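Local coordinates for alpha-catenin-like protein hmp-1 (Caenorhabditis elegans, PDB 5H5M) that binds beta-catenin and actin filaments in the cadherin-catenin complex of adherens junctions and is required for cell migration and shape change during embryonic body enclosure and elongation, at residues Asn9-Phe14 with Asp106-Leu111; Glu39-Gly44 with Asn67-Ala72. All coordinates share one frame; numbering follows the deposited sequence.

Contact 1: Asn9-Phe14 with Asp106-Leu111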
loop_
_atom_site.group_PDB
_atom_site.type_symbol
_atom_site.label_atom_id
_atom_site.label_comp_id
_atom_site.label_asym_id
_atom_site.label_seq_id
_atom_site.Cartn_x
_atom_site.Cartn_y
_atom_site.Cartn_z
ATOM N N ASN A 9 -9.939 12.577 -11.296
ATOM C CA ASN A 9 -10.912 13.531 -11.806
ATOM C C ASN A 9 -11.293 13.214 -13.247
ATOM O O ASN A 9 -12.445 13.380 -13.641
ATOM C CB ASN A 9 -10.376 14.957 -11.699
ATOM C CG ASN A 9 -10.309 15.447 -10.265
ATOM O OD1 ASN A 9 -11.027 14.951 -9.394
ATOM N ND2 ASN A 9 -9.445 16.424 -10.010
ATOM N N GLU A 10 -10.317 12.754 -14.026
ATOM C CA GLU A 10 -10.568 12.330 -15.398
ATOM C C GLU A 10 -11.557 11.169 -15.430
ATOM O O GLU A 10 -12.470 11.147 -16.250
ATOM C CB GLU A 10 -9.262 11.929 -16.093
ATOM C CG GLU A 10 -8.273 13.068 -16.311
ATOM C CD GLU A 10 -8.670 13.999 -17.448
ATOM O OE1 GLU A 10 -9.731 13.777 -18.070
ATOM O OE2 GLU A 10 -7.913 14.953 -17.725
ATOM N N ILE A 11 -11.372 10.213 -14.524
ATOM C CA ILE A 11 -12.253 9.053 -14.423
ATOM C C ILE A 11 -13.655 9.437 -13.947
ATOM O O ILE A 11 -14.657 9.025 -14.537
ATOM C CB ILE A 11 -11.670 7.996 -13.465
ATOM C CG1 ILE A 11 -10.438 7.333 -14.084
ATOM C CG2 ILE A 11 -12.709 6.946 -13.125
ATOM C CD1 ILE A 11 -9.762 6.346 -13.164
ATOM N N ASP A 12 -13.718 10.227 -12.878
ATOM C CA ASP A 12 -14.993 10.624 -12.290
ATOM C C ASP A 12 -15.870 11.412 -13.264
ATOM O O ASP A 12 -17.062 11.136 -13.398
ATOM C CB ASP A 12 -14.759 11.446 -11.019
ATOM C CG ASP A 12 -14.212 10.610 -9.875
ATOM O OD1 ASP A 12 -14.371 9.370 -9.909
ATOM O OD2 ASP A 12 -13.626 11.195 -8.937
ATOM N N THR A 13 -15.276 12.390 -13.941
ATOM C CA THR A 13 -16.012 13.204 -14.903
ATOM C C THR A 13 -16.432 12.381 -16.121
ATOM O O THR A 13 -17.531 12.557 -16.647
ATOM C CB THR A 13 -15.186 14.421 -15.370
ATOM O OG1 THR A 13 -13.945 13.980 -15.929
ATOM C CG2 THR A 13 -14.908 15.358 -14.204
ATOM N N PHE A 14 -15.556 11.479 -16.555
ATOM C CA PHE A 14 -15.819 10.633 -17.717
ATOM C C PHE A 14 -17.102 9.828 -17.548
ATOM O O PHE A 14 -17.843 9.612 -18.506
ATOM C CB PHE A 14 -14.642 9.690 -17.966
ATOM C CG PHE A 14 -14.814 8.797 -19.160
ATOM C CD1 PHE A 14 -14.786 9.321 -20.444
ATOM C CD2 PHE A 14 -14.985 7.432 -19.001
ATOM C CE1 PHE A 14 -14.935 8.501 -21.547
ATOM C CE2 PHE A 14 -15.134 6.602 -20.103
ATOM C CZ PHE A 14 -15.109 7.138 -21.377
ATOM N N ASP A 106 -14.253 -1.079 -12.622
ATOM C CA ASP A 106 -13.216 -2.081 -12.418
ATOM C C ASP A 106 -11.825 -1.473 -12.554
ATOM O O ASP A 106 -10.917 -1.801 -11.788
ATOM C CB ASP A 106 -13.384 -3.240 -13.400
ATOM C CG ASP A 106 -14.571 -4.121 -13.064
ATOM O OD1 ASP A 106 -15.185 -4.681 -13.999
ATOM O OD2 ASP A 106 -14.891 -4.253 -11.863
ATOM N N LEU A 107 -11.662 -0.587 -13.532
ATOM C CA LEU A 107 -10.377 0.059 -13.756
ATOM C C LEU A 107 -9.944 0.860 -12.535
ATOM O O LEU A 107 -8.784 0.803 -12.132
ATOM C CB LEU A 107 -10.430 0.968 -14.983
ATOM C CG LEU A 107 -9.135 1.736 -15.271
ATOM C CD1 LEU A 107 -7.981 0.779 -15.515
ATOM C CD2 LEU A 107 -9.312 2.669 -16.456
ATOM N N ARG A 108 -10.871 1.595 -11.931
ATOM C CA ARG A 108 -10.493 2.427 -10.799
ATOM C C ARG A 108 -10.198 1.578 -9.561
ATOM O O ARG A 108 -9.338 1.941 -8.761
ATOM C CB ARG A 108 -11.567 3.482 -10.501
ATOM C CG ARG A 108 -12.954 2.962 -10.200
ATOM C CD ARG A 108 -13.907 4.129 -9.980
ATOM N NE ARG A 108 -13.505 4.946 -8.837
ATOM C CZ ARG A 108 -13.698 6.259 -8.747
ATOM N NH1 ARG A 108 -14.280 6.916 -9.742
ATOM N NH2 ARG A 108 -13.299 6.915 -7.665
ATOM N N ARG A 109 -10.878 0.445 -9.412
ATOM C CA ARG A 109 -10.580 -0.450 -8.296
ATOM C C ARG A 109 -9.153 -0.968 -8.410
ATOM O O ARG A 109 -8.412 -0.985 -7.427
ATOM C CB ARG A 109 -11.556 -1.627 -8.234
ATOM C CG ARG A 109 -11.336 -2.510 -7.005
ATOM C CD ARG A 109 -12.250 -3.727 -6.973
ATOM N NE ARG A 109 -11.968 -4.660 -8.061
ATOM C CZ ARG A 109 -12.691 -4.753 -9.172
ATOM N NH1 ARG A 109 -12.359 -5.631 -10.111
ATOM N NH2 ARG A 109 -13.749 -3.970 -9.344
ATOM N N HIS A 110 -8.775 -1.380 -9.619
ATOM C CA HIS A 110 -7.415 -1.838 -9.897
ATOM C C HIS A 110 -6.366 -0.763 -9.614
ATOM O O HIS A 110 -5.311 -1.048 -9.046
ATOM C CB HIS A 110 -7.300 -2.297 -11.350
ATOM C CG HIS A 110 -8.026 -3.574 -11.640
ATOM N ND1 HIS A 110 -8.662 -3.815 -12.838
ATOM C CD2 HIS A 110 -8.205 -4.685 -10.886
ATOM C CE1 HIS A 110 -9.209 -5.018 -12.809
ATOM N NE2 HIS A 110 -8.945 -5.567 -11.637
ATOM N N LEU A 111 -6.662 0.471 -10.011
ATOM C CA LEU A 111 -5.739 1.584 -9.815
ATOM C C LEU A 111 -5.582 1.911 -8.333
ATOM O O LEU A 111 -4.462 2.108 -7.851
ATOM C CB LEU A 111 -6.215 2.823 -10.578
ATOM C CG LEU A 111 -6.265 2.717 -12.105
ATOM C CD1 LEU A 111 -7.101 3.843 -12.690
ATOM C CD2 LEU A 111 -4.860 2.721 -12.700
#

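Contact 2: Glu39-Gly44 with Asn67-Ala72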
loop_
_atom_site.group_PDB
_atom_site.type_symbol
_atom_site.label_atom_id
_atom_site.label_comp_id
_atom_site.label_asym_id
_atom_site.label_seq_id
_atom_site.Cartn_x
_atom_site.Cartn_y
_atom_site.Cartn_z
ATOM N N GLU A 39 -8.538 8.388 -23.590
ATOM C CA GLU A 39 -7.108 8.168 -23.774
ATOM C C GLU A 39 -6.278 8.784 -22.650
ATOM O O GLU A 39 -5.195 8.293 -22.337
ATOM C CB GLU A 39 -6.648 8.715 -25.128
ATOM C CG GLU A 39 -7.232 7.976 -26.324
ATOM C CD GLU A 39 -6.931 6.487 -26.300
ATOM O OE1 GLU A 39 -5.794 6.110 -25.944
ATOM O OE2 GLU A 39 -7.837 5.692 -26.629
ATOM N N ARG A 40 -6.786 9.853 -22.041
ATOM C CA ARG A 40 -6.102 10.471 -20.908
ATOM C C ARG A 40 -6.188 9.573 -19.681
ATOM O O ARG A 40 -5.255 9.507 -18.880
ATOM C CB ARG A 40 -6.682 11.854 -20.599
ATOM C CG ARG A 40 -6.304 12.919 -21.619
ATOM C CD ARG A 40 -6.604 14.323 -21.113
ATOM N NE ARG A 40 -8.038 14.591 -21.026
ATOM C CZ ARG A 40 -8.787 14.999 -22.047
ATOM N NH1 ARG A 40 -8.243 15.181 -23.243
ATOM N NH2 ARG A 40 -10.082 15.220 -21.873
ATOM N N ILE A 41 -7.316 8.883 -19.545
ATOM C CA ILE A 41 -7.492 7.887 -18.496
ATOM C C ILE A 41 -6.524 6.724 -18.709
ATOM O O ILE A 41 -5.842 6.289 -17.780
ATOM C CB ILE A 41 -8.943 7.356 -18.459
ATOM C CG1 ILE A 41 -9.912 8.485 -18.103
ATOM C CG2 ILE A 41 -9.078 6.211 -17.476
ATOM C CD1 ILE A 41 -11.360 8.055 -18.059
ATOM N N VAL A 42 -6.460 6.240 -19.945
ATOM C CA VAL A 42 -5.602 5.111 -20.282
ATOM C C VAL A 42 -4.125 5.462 -20.099
ATOM O O VAL A 42 -3.351 4.655 -19.579
ATOM C CB VAL A 42 -5.853 4.633 -21.726
ATOM C CG1 VAL A 42 -4.835 3.574 -22.132
ATOM C CG2 VAL A 42 -7.271 4.100 -21.863
ATOM N N SER A 43 -3.742 6.670 -20.506
ATOM C CA SER A 43 -2.355 7.116 -20.361
ATOM C C SER A 43 -1.935 7.185 -18.899
ATOM O O SER A 43 -0.868 6.696 -18.527
ATOM C CB SER A 43 -2.149 8.476 -21.026
ATOM O OG SER A 43 -2.111 8.343 -22.437
ATOM N N GLY A 44 -2.780 7.792 -18.072
ATOM C CA GLY A 44 -2.505 7.901 -16.652
ATOM C C GLY A 44 -2.469 6.543 -15.979
ATOM O O GLY A 44 -1.652 6.300 -15.090
ATOM N N ASN A 67 -8.028 -1.663 -22.211
ATOM C CA ASN A 67 -8.453 -2.121 -23.526
ATOM C C ASN A 67 -9.957 -2.359 -23.567
ATOM O O ASN A 67 -10.609 -2.082 -24.571
ATOM C CB ASN A 67 -7.704 -3.395 -23.919
ATOM C CG ASN A 67 -6.215 -3.164 -24.092
ATOM O OD1 ASN A 67 -5.783 -2.053 -24.397
ATOM N ND2 ASN A 67 -5.424 -4.216 -23.905
ATOM N N ASN A 68 -10.502 -2.871 -22.468
ATOM C CA ASN A 68 -11.940 -3.087 -22.361
ATOM C C ASN A 68 -12.703 -1.765 -22.348
ATOM O O ASN A 68 -13.770 -1.647 -22.951
ATOM C CB ASN A 68 -12.275 -3.900 -21.108
ATOM C CG ASN A 68 -11.665 -5.295 -21.128
ATOM O OD1 ASN A 68 -11.343 -5.834 -22.189
ATOM N ND2 ASN A 68 -11.512 -5.889 -19.950
ATOM N N LEU A 69 -12.146 -0.774 -21.659
ATOM C CA LEU A 69 -12.748 0.552 -21.595
ATOM C C LEU A 69 -12.785 1.214 -22.974
ATOM O O LEU A 69 -13.783 1.839 -23.340
ATOM C CB LEU A 69 -11.990 1.435 -20.605
ATOM C CG LEU A 69 -12.513 2.860 -20.416
ATOM C CD1 LEU A 69 -14.007 2.858 -20.118
ATOM C CD2 LEU A 69 -11.743 3.559 -19.306
ATOM N N ARG A 70 -11.700 1.078 -23.733
ATOM C CA ARG A 70 -11.656 1.598 -25.100
ATOM C C ARG A 70 -12.747 0.972 -25.956
ATOM O O ARG A 70 -13.491 1.673 -26.644
ATOM C CB ARG A 70 -10.293 1.339 -25.745
ATOM C CG ARG A 70 -9.208 2.318 -25.344
ATOM C CD ARG A 70 -7.871 1.924 -25.953
ATOM N NE ARG A 70 -6.837 2.920 -25.691
ATOM C CZ ARG A 70 -5.533 2.674 -25.756
ATOM N NH1 ARG A 70 -5.103 1.459 -26.068
ATOM N NH2 ARG A 70 -4.659 3.639 -25.501
ATOM N N GLN A 71 -12.827 -0.354 -25.904
ATOM C CA GLN A 71 -13.806 -1.108 -26.674
ATOM C C GLN A 71 -15.230 -0.731 -26.286
ATOM O O GLN A 71 -16.081 -0.508 -27.150
ATOM C CB GLN A 71 -13.587 -2.609 -26.480
ATOM C CG GLN A 71 -14.574 -3.491 -27.223
ATOM C CD GLN A 71 -14.470 -4.946 -26.809
ATOM O OE1 GLN A 71 -13.569 -5.328 -26.060
ATOM N NE2 GLN A 71 -15.395 -5.767 -27.292
ATOM N N ALA A 72 -15.482 -0.656 -24.983
ATOM C CA ALA A 72 -16.801 -0.301 -24.475
ATOM C C ALA A 72 -17.209 1.098 -24.922
ATOM O O ALA A 72 -18.384 1.348 -25.184
ATOM C CB ALA A 72 -16.834 -0.401 -22.952
#

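Contact 1: Asn9-Phe14 with Asp106-Leu111
D12 and R108 carry the polar link between helix 6-17 and helix 92-122. NH1 of R108 donates to OD1 of D12 in a fairly straight hydrogen bond (N-H...O 163°) that is also a salt bridge. The modelled separation of these two atoms, 2.5 Å, is shorter than a normal N-H...O bond, and its exact length is doubtful at this resolution. OD1 comes in at the edge of the guanidinium, near its plane, and the carboxylate and guanidinium planes are nearly coplanar, 15° apart. The grip is nonetheless one-pronged: NH2 of R108 stays 3.5 Å from the same OD1 and makes no second bond to it. R108 reaches over because its CG sits between the backbone N and the carbonyl carbon and the chain then bends at chi3, which swings the guanidinium toward the facing helix. The R108 side chain also touches I8 and Q15 of the same helix as D12.

Inside this ion pair the contact turns apolar. The CG2 branch of I11 comes up obliquely to NH1 of R108 at 3.7 Å, while its other branch, extended through CG1, brings CD1 to within 3.7 Å of CD1 of L111. Both I11 and L111 are buried, and L7 adds to the packing on L111. A methionine in place of R108 would probably leave the carboxylate of D12 without its cationic mate and take away the group against which CG2 of I11 rests.

The axes of the two segments run roughly antiparallel (161°), with a closest approach of 11.4 Å, a wide spacing bridged by R108 on the polar side and by I11 and L111 within. The contact thus joins two antiparallel helices of a helical bundle in the M domain, the architecture of the vinculin/alpha-catenin family.

Contact 2: Glu39-Gly44 with Asn67-Ala72
Antiparallel pairing of consecutive helices, an alpha-alpha hairpin within the helical bundle, brings E39 of helix 27-49 against R70 of helix 56-80; the latter segment lies in a predicted coiled coil. The axes of the two segments approach to 10.4 Å and are almost exactly antiparallel, at 175°. NH2 of R70 donates to OE1 of E39 at 2.8 Å, using the syn lone pair of that oxygen, and forms a salt bridge. NE adds weak bonds to both carboxylate oxygens, the shorter to OE2 at 3.1 Å, so the acid straddles the NE-NH2 side of the guanidinium. OE1 sits somewhat out of the guanidinium plane, and the NH2 bond is bent (144°).

R70 reaches across with a chain extended from CG to NE, whereas E39 folds at chi2 to turn its carboxylate to meet it. V42 lies beneath the charged group, placing its CG1 over one guanidinium face, 3.4 Å from NH2 of R70. Its CG1 is anti to the backbone N (chi1 173°), which aims that methyl at the arginine. Deeper in, CG2 of I41 meets CD2 of L69 at 4.2 Å, the two side chains crossing at about a right angle.

These last two residues are shared with the rest of the bundle: I41 packs on I11 and F14 of helix 6-17 and on L107 of helix 92-122, and L69 rests on F14 of helix 6-17 and on V100 and T104 of helix 92-122.

In the fold
Contact 1 joins helices 6-17 and 92-122 and contact 2 joins helices 27-49 and 56-80, four different helices of one bundle. Contact 2 is nested along the chain inside the loop that contact 1 closes, and their centres are about 10 Å apart. Each is partly buried, with an arginine-carboxylate pair at its margin and aliphatic packing inside. Contact 1 has one bond, from NH1 alone; contact 2 has one from NH2 with two weak ones from NE. I41 connects the two contacts' segments, packing on F14 and L107. Nearer the surface, E10 and R40 add a long, weak ion pair between helices 6-17 and 27-49.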